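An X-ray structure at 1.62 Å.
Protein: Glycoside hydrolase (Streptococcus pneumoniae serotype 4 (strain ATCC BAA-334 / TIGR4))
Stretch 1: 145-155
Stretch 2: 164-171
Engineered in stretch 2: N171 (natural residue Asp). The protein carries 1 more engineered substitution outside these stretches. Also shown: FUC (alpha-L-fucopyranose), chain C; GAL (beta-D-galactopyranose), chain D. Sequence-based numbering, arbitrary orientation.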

ATOM      1  N   TYR A 145      -8.584 -13.583  39.706  1.00 13.82           N
ATOM      2  CA  TYR A 145      -7.482 -14.469  39.349  1.00 14.20           C
ATOM      3  C   TYR A 145      -6.516 -13.718  38.425  1.00 13.68           C
ATOM      4  O   TYR A 145      -5.301 -13.680  38.676  1.00 14.08           O
ATOM      5  CB  TYR A 145      -8.043 -15.729  38.668  1.00 15.08           C
ATOM      6  CG  TYR A 145      -7.033 -16.632  38.002  1.00 14.85           C
ATOM      7  CD1 TYR A 145      -6.069 -17.292  38.756  1.00 15.73           C
ATOM      8  CD2 TYR A 145      -6.983 -16.803  36.620  1.00 14.94           C
ATOM      9  CE1 TYR A 145      -5.145 -18.128  38.164  1.00 16.52           C
ATOM     10  CE2 TYR A 145      -6.061 -17.651  36.015  1.00 15.88           C
ATOM     11  CZ  TYR A 145      -5.110 -18.291  36.792  1.00 15.54           C
ATOM     12  OH  TYR A 145      -4.165 -19.115  36.250  1.00 16.53           O
ATOM     13  N   TYR A 146      -7.083 -13.116  37.375  1.00 14.09           N
ATOM     14  CA  TYR A 146      -6.274 -12.369  36.404  1.00 13.55           C
ATOM     15  C   TYR A 146      -5.490 -11.258  37.101  1.00 13.46           C
ATOM     16  O   TYR A 146      -4.271 -11.111  36.895  1.00 13.35           O
ATOM     17  CB  TYR A 146      -7.148 -11.861  35.243  1.00 13.05           C
ATOM     18  CG  TYR A 146      -6.344 -11.353  34.069  1.00 12.57           C
ATOM     19  CD1 TYR A 146      -5.870 -10.042  34.064  1.00 12.25           C
ATOM     20  CD2 TYR A 146      -6.089 -12.155  32.975  1.00 11.93           C
ATOM     21  CE1 TYR A 146      -5.118  -9.565  33.000  1.00 12.30           C
ATOM     22  CE2 TYR A 146      -5.339 -11.697  31.897  1.00 11.98           C
ATOM     23  CZ  TYR A 146      -4.826 -10.407  31.938  1.00 12.27           C
ATOM     24  OH  TYR A 146      -4.105  -9.910  30.877  1.00 12.32           O
ATOM     25  N   LEU A 147      -6.197 -10.471  37.920  1.00 14.28           N
ATOM     26  CA  LEU A 147      -5.624  -9.324  38.618  1.00 15.02           C
ATOM     27  C   LEU A 147      -4.538  -9.787  39.593  1.00 15.31           C
ATOM     28  O   LEU A 147      -3.478  -9.170  39.697  1.00 13.86           O
ATOM     29  CB  LEU A 147      -6.737  -8.551  39.344  1.00 15.62           C
ATOM     30  CG  LEU A 147      -6.257  -7.327  40.131  1.00 15.65           C
ATOM     31  CD1 LEU A 147      -5.558  -6.321  39.219  1.00 18.28           C
ATOM     32  CD2 LEU A 147      -7.423  -6.656  40.861  1.00 16.81           C
ATOM     33  N   ALA A 148      -4.801 -10.871  40.328  1.00 14.55           N
ATOM     34  CA  ALA A 148      -3.784 -11.408  41.228  1.00 15.12           C
ATOM     35  C   ALA A 148      -2.516 -11.798  40.467  1.00 15.03           C
ATOM     36  O   ALA A 148      -1.424 -11.647  41.001  1.00 16.68           O
ATOM     37  CB  ALA A 148      -4.314 -12.580  42.017  1.00 15.14           C
ATOM     38  N   GLN A 149      -2.659 -12.305  39.236  1.00 13.06           N
ATOM     39  CA  GLN A 149      -1.466 -12.659  38.481  1.00 12.98           C
ATOM     40  C   GLN A 149      -0.743 -11.393  38.017  1.00 13.43           C
ATOM     41  O   GLN A 149       0.493 -11.363  38.043  1.00 13.35           O
ATOM     42  CB  GLN A 149      -1.809 -13.677  37.389  1.00 13.20           C
ATOM     43  CG  GLN A 149      -2.177 -15.011  38.019  1.00 14.46           C
ATOM     44  CD  GLN A 149      -2.310 -16.076  36.971  1.00 15.39           C
ATOM     45  OE1 GLN A 149      -2.770 -15.826  35.845  1.00 16.82           O
ATOM     46  NE2 GLN A 149      -1.940 -17.281  37.359  1.00 15.73           N
ATOM     47  N   LEU A 150      -1.497 -10.383  37.563  1.00 13.16           N
ATOM     48  CA  LEU A 150      -0.866  -9.102  37.246  1.00 14.05           C
ATOM     49  C   LEU A 150      -0.005  -8.650  38.434  1.00 14.54           C
ATOM     50  O   LEU A 150       1.130  -8.201  38.231  1.00 14.59           O
ATOM     51  CB  LEU A 150      -1.906  -8.029  36.915  1.00 13.94           C
ATOM     52  CG  LEU A 150      -2.630  -8.145  35.564  1.00 12.83           C
ATOM     53  CD1 LEU A 150      -3.635  -7.013  35.419  1.00 13.40           C
ATOM     54  CD2 LEU A 150      -1.624  -8.112  34.420  1.00 14.16           C
ATOM     55  N   LYS A 151      -0.554  -8.746  39.666  1.00 15.60           N
ATOM     56  CA  LYS A 151       0.162  -8.286  40.851  1.00 15.70           C
ATOM     57  C   LYS A 151       1.419  -9.125  41.073  1.00 16.49           C
ATOM     58  O   LYS A 151       2.490  -8.587  41.359  1.00 17.29           O
ATOM     59  CB  LYS A 151      -0.780  -8.363  42.060  1.00 15.68           C
ATOM     60  CG  LYS A 151      -1.836  -7.261  42.023  1.00 18.40           C
ATOM     61  CD  LYS A 151      -2.842  -7.367  43.159  1.00 21.25           C
ATOM     62  CE  LYS A 151      -3.850  -6.237  43.147  1.00 24.64           C
ATOM     63  NZ  LYS A 151      -4.792  -6.393  44.282  1.00 27.33           N
ATOM     64  N   GLU A 152       1.305 -10.448  40.934  1.00 15.87           N
ATOM     65  CA  GLU A 152       2.453 -11.334  41.102  1.00 17.14           C
ATOM     66  C   GLU A 152       3.571 -10.963  40.134  1.00 17.09           C
ATOM     67  O   GLU A 152       4.755 -11.001  40.489  1.00 17.83           O
ATOM     68  CB  GLU A 152       2.113 -12.769  40.716  1.00 18.75           C
ATOM     69  CG  GLU A 152       1.447 -13.518  41.820  1.00 20.42           C
ATOM     70  CD  GLU A 152       1.218 -14.986  41.504  1.00 19.26           C
ATOM     71  OE1 GLU A 152       0.825 -15.315  40.356  1.00 18.18           O
ATOM     72  OE2 GLU A 152       1.473 -15.808  42.411  1.00 20.80           O
ATOM     73  N   ILE A 153       3.189 -10.630  38.905  1.00 16.81           N
ATOM     74  CA  ILE A 153       4.187 -10.436  37.861  1.00 16.13           C
ATOM     75  C   ILE A 153       4.817  -9.059  38.032  1.00 17.59           C
ATOM     76  O   ILE A 153       6.046  -8.910  37.872  1.00 17.73           O
ATOM     77  CB  ILE A 153       3.516 -10.579  36.478  1.00 15.22           C
ATOM     78  CG1 ILE A 153       3.079 -12.037  36.246  1.00 14.61           C
ATOM     79  CG2 ILE A 153       4.446 -10.081  35.374  1.00 15.07           C
ATOM     80  CD1 ILE A 153       2.001 -12.187  35.156  1.00 16.41           C
ATOM     81  N   LEU A 154       3.959  -8.057  38.280  1.00 14.85           N
ATOM     82  CA  LEU A 154       4.387  -6.673  38.143  1.00 14.69           C
ATOM     83  C   LEU A 154       4.902  -6.058  39.452  1.00 15.64           C
ATOM     84  O   LEU A 154       5.374  -4.911  39.428  1.00 14.45           O
ATOM     85  CB  LEU A 154       3.254  -5.829  37.545  1.00 14.11           C
ATOM     86  CG  LEU A 154       2.725  -6.306  36.190  1.00 13.49           C
ATOM     87  CD1 LEU A 154       1.473  -5.516  35.829  1.00 12.46           C
ATOM     88  CD2 LEU A 154       3.788  -6.160  35.074  1.00 13.57           C
ATOM     89  N   SER A 155       4.812  -6.802  40.575  1.00 16.57           N
ATOM     90  CA  SER A 155       5.303  -6.288  41.855  1.00 16.74           C
ATOM     91  C   SER A 155       6.617  -6.935  42.294  1.00 18.04           C
ATOM     92  O   SER A 155       7.110  -6.594  43.368  1.00 18.67           O
ATOM     93  CB  SER A 155       4.279  -6.481  42.948  1.00 17.25           C
ATOM     94  OG  SER A 155       4.230  -7.862  43.257  1.00 17.11           O
ATOM     95  N   LYS A 164      11.432  -3.718  36.138  1.00 14.98           N
ATOM     96  CA  LYS A 164      10.584  -2.808  35.389  1.00 15.46           C
ATOM     97  C   LYS A 164       9.984  -3.539  34.194  1.00 14.10           C
ATOM     98  O   LYS A 164      10.692  -4.255  33.478  1.00 13.22           O
ATOM     99  CB  LYS A 164      11.376  -1.583  34.928  1.00 16.98           C
ATOM    100  CG  LYS A 164      10.540  -0.495  34.271  1.00 18.86           C
ATOM    101  CD  LYS A 164      11.369   0.754  33.986  1.00 24.06           C
ATOM    102  CE  LYS A 164      10.547   1.964  33.599  1.00 27.01           C
ATOM    103  NZ  LYS A 164       9.690   2.429  34.715  1.00 27.32           N
ATOM    104  N   PHE A 165       8.671  -3.331  33.977  1.00 12.18           N
ATOM    105  CA  PHE A 165       8.033  -3.744  32.730  1.00 12.42           C
ATOM    106  C   PHE A 165       7.639  -2.542  31.880  1.00 11.98           C
ATOM    107  O   PHE A 165       7.149  -1.517  32.369  1.00 13.75           O
ATOM    108  CB  PHE A 165       6.775  -4.575  33.023  1.00 12.21           C
ATOM    109  CG  PHE A 165       7.114  -6.001  33.361  1.00 12.35           C
ATOM    110  CD1 PHE A 165       7.219  -6.951  32.349  1.00 14.45           C
ATOM    111  CD2 PHE A 165       7.310  -6.400  34.681  1.00 13.96           C
ATOM    112  CE1 PHE A 165       7.541  -8.271  32.652  1.00 13.41           C
ATOM    113  CE2 PHE A 165       7.666  -7.714  34.971  1.00 14.19           C
ATOM    114  CZ  PHE A 165       7.776  -8.649  33.964  1.00 13.82           C
ATOM    115  N   ALA A 166       7.868  -2.697  30.568  1.00 11.99           N
ATOM    116  CA  ALA A 166       7.591  -1.660  29.577  1.00 11.51           C
ATOM    117  C   ALA A 166       6.242  -1.854  28.873  1.00 11.69           C
ATOM    118  O   ALA A 166       5.723  -0.894  28.299  1.00 12.67           O
ATOM    119  CB  ALA A 166       8.725  -1.604  28.569  1.00 12.70           C
ATOM    120  N   GLU A 167       5.708  -3.088  28.869  1.00 11.65           N
ATOM    121  CA  GLU A 167       4.465  -3.313  28.137  1.00 11.29           C
ATOM    122  C   GLU A 167       3.728  -4.513  28.725  1.00 11.52           C
ATOM    123  O   GLU A 167       4.366  -5.494  29.087  1.00 12.77           O
ATOM    124  CB  GLU A 167       4.788  -3.582  26.664  1.00 11.55           C
ATOM    125  CG  GLU A 167       3.559  -3.685  25.740  1.00 11.77           C
ATOM    126  CD  GLU A 167       3.906  -3.514  24.267  1.00 12.13           C
ATOM    127  OE1 GLU A 167       4.980  -2.940  23.955  1.00 12.24           O
ATOM    128  OE2 GLU A 167       3.105  -3.933  23.402  1.00 12.03           O
ATOM    129  N   VAL A 168       2.396  -4.389  28.836  1.00 10.40           N
ATOM    130  CA  VAL A 168       1.547  -5.518  29.220  1.00 10.42           C
ATOM    131  C   VAL A 168       0.643  -5.810  28.023  1.00 10.37           C
ATOM    132  O   VAL A 168       0.074  -4.868  27.482  1.00 11.81           O
ATOM    133  CB  VAL A 168       0.723  -5.176  30.481  1.00 10.47           C
ATOM    134  CG1 VAL A 168      -0.316  -6.265  30.762  1.00 11.88           C
ATOM    135  CG2 VAL A 168       1.637  -4.984  31.701  1.00 11.70           C
ATOM    136  N   TRP A 169       0.514  -7.096  27.642  1.00 10.54           N
ATOM    137  CA  TRP A 169      -0.261  -7.468  26.463  1.00 10.92           C
ATOM    138  C   TRP A 169      -1.525  -8.212  26.891  1.00 11.39           C
ATOM    139  O   TRP A 169      -1.445  -9.272  27.541  1.00 12.14           O
ATOM    140  CB  TRP A 169       0.608  -8.379  25.564  1.00 12.05           C
ATOM    141  CG  TRP A 169       0.809  -7.846  24.174  1.00 10.88           C
ATOM    142  CD1 TRP A 169       1.654  -6.842  23.796  1.00 10.87           C
ATOM    143  CD2 TRP A 169       0.194  -8.325  22.964  1.00 10.95           C
ATOM    144  NE1 TRP A 169       1.594  -6.633  22.444  1.00 10.46           N
ATOM    145  CE2 TRP A 169       0.742  -7.563  21.902  1.00 11.22           C
ATOM    146  CE3 TRP A 169      -0.756  -9.328  22.668  1.00 11.83           C
ATOM    147  CZ2 TRP A 169       0.375  -7.751  20.573  1.00 11.71           C
ATOM    148  CZ3 TRP A 169      -1.078  -9.535  21.336  1.00 11.65           C
ATOM    149  CH2 TRP A 169      -0.555  -8.726  20.317  1.00 12.30           C
ATOM    150  N   MET A 170      -2.689  -7.658  26.489  1.00 11.22           N
ATOM    151  CA  MET A 170      -3.991  -8.278  26.737  1.00 11.71           C
ATOM    152  C   MET A 170      -4.634  -8.629  25.395  1.00 11.91           C
ATOM    153  O   MET A 170      -5.350  -7.831  24.780  1.00 13.98           O
ATOM    154  CB  MET A 170      -4.880  -7.275  27.486  1.00 11.54           C
ATOM    155  CG  MET A 170      -4.265  -6.900  28.819  1.00 13.08           C
ATOM    156  SD  MET A 170      -5.292  -5.687  29.638  1.00 13.57           S
ATOM    157  CE  MET A 170      -4.381  -5.434  31.164  1.00 13.37           C
ATOM    158  N   ASN A 171      -4.343  -9.836  24.917  1.00 12.56           N
ATOM    159  CA  ASN A 171      -4.832 -10.287  23.623  1.00 12.50           C
ATOM    160  C   ASN A 171      -6.355 -10.242  23.597  1.00 11.72           C
ATOM    161  O   ASN A 171      -6.978 -10.632  24.573  1.00 13.52           O
ATOM    162  CB  ASN A 171      -4.332 -11.724  23.392  1.00 12.42           C
ATOM    163  CG  ASN A 171      -4.333 -12.071  21.929  1.00 13.27           C
ATOM    164  OD1 ASN A 171      -5.385 -12.152  21.300  1.00 15.01           O
ATOM    165  ND2 ASN A 171      -3.171 -12.316  21.375  1.00 15.14           N
TER
HETATM  166  C1  FUC C   4      -4.081 -13.896  18.484  1.00 13.43           C
HETATM  167  C2  FUC C   4      -3.853 -15.176  19.270  1.00 13.78           C
HETATM  168  C3  FUC C   4      -2.622 -15.862  18.687  1.00 13.44           C
HETATM  169  C4  FUC C   4      -1.384 -14.988  18.914  1.00 13.31           C
HETATM  170  C5  FUC C   4      -1.647 -13.614  18.248  1.00 12.79           C
HETATM  171  C6  FUC C   4      -0.558 -12.605  18.566  1.00 12.17           C
HETATM  172  O2  FUC C   4      -5.018 -16.000  19.085  1.00 13.99           O
HETATM  173  O3  FUC C   4      -2.456 -17.141  19.324  1.00 13.86           O
HETATM  174  O4  FUC C   4      -1.144 -14.876  20.345  1.00 13.59           O
HETATM  175  O5  FUC C   4      -2.946 -13.031  18.664  1.00 13.18           O
HETATM  176  C1  GAL D   2      -6.348 -10.867  17.229  1.00 13.88           C
HETATM  177  C2  GAL D   2      -7.338 -10.199  18.209  1.00 15.31           C
HETATM  178  C3  GAL D   2      -6.853  -8.799  18.614  1.00 14.61           C
HETATM  179  C4  GAL D   2      -5.360  -8.778  18.959  1.00 14.87           C
HETATM  180  C5  GAL D   2      -4.600  -9.442  17.802  1.00 13.95           C
HETATM  181  C6  GAL D   2      -3.103  -9.477  17.996  1.00 14.18           C
HETATM  182  O2  GAL D   2      -8.616 -10.066  17.567  1.00 16.33           O
HETATM  183  O3  GAL D   2      -7.661  -8.292  19.714  1.00 15.60           O
HETATM  184  O4  GAL D   2      -5.089  -9.500  20.194  1.00 15.22           O
HETATM  185  O5  GAL D   2      -5.022 -10.827  17.754  1.00 13.75           O
HETATM  186  O6  GAL D   2      -2.477  -9.909  16.758  1.00 15.70           O

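Residues 145–154 form the last turns of a helix, and after a short excursion the chain returns as a strand, 167–169, that runs roughly antiparallel to it at 151°. The two axes approach no closer than 11.9 Å, and no hydrogen bond links the stretches. Within the helix, i to i+4 bonds such as L154 N to L150 O (2.8 Å) hold the backbone; the contact between the stretches is made largely by side chains. The two stretches bury 296 Å² between them, both sides summed.

F165 and L154 cover the most surface, at the end where the backbones converge and their CA atoms lie 7.2 Å apart. The CA-to-CB bond of F165 points toward the helix, and L154 CD2 meets F165 CD2 at 3.6 Å, approaching the ring obliquely. I153 adds a second apolar contact, from CG2 to F165 CZ at 3.9 Å, while its backbone O lies 3.5 Å from F165 CE2. The phenyl ring thus packs against both the aliphatic side chains and the backbone of the final helical turn. L154, in its m,t rotamer, also reaches the strand, with CD1 4.2 Å from V168 CG2.

The CA-to-CB bond of V168 points toward the helix, and the residue offers its two methyl groups to successive turns: CG2 faces L154, whereas CG1 lies 4.3 Å from L150 CD2. These looser contacts are purely dispersive and hydrophobic.

Toward the start of the helix segment the backbones diverge, with 10.7 Å between the CA atoms of Y146 and M170, and longer side chains span the distance. The Y146 OH comes within 3.6 Å of M170 CG; this hydroxyl is hydrogen-bonded elsewhere in the structure.

The CA-to-CB bond of W169 points away from the helix, and its CH2 lies 3.5 Å from GAL C6, which sits at the ring edge. Beyond it, the engineered N171 donates a hydrogen bond from ND2 to FUC O5 (2.8 Å) and accepts a weak one at OD1 from GAL O4 (2.9 Å).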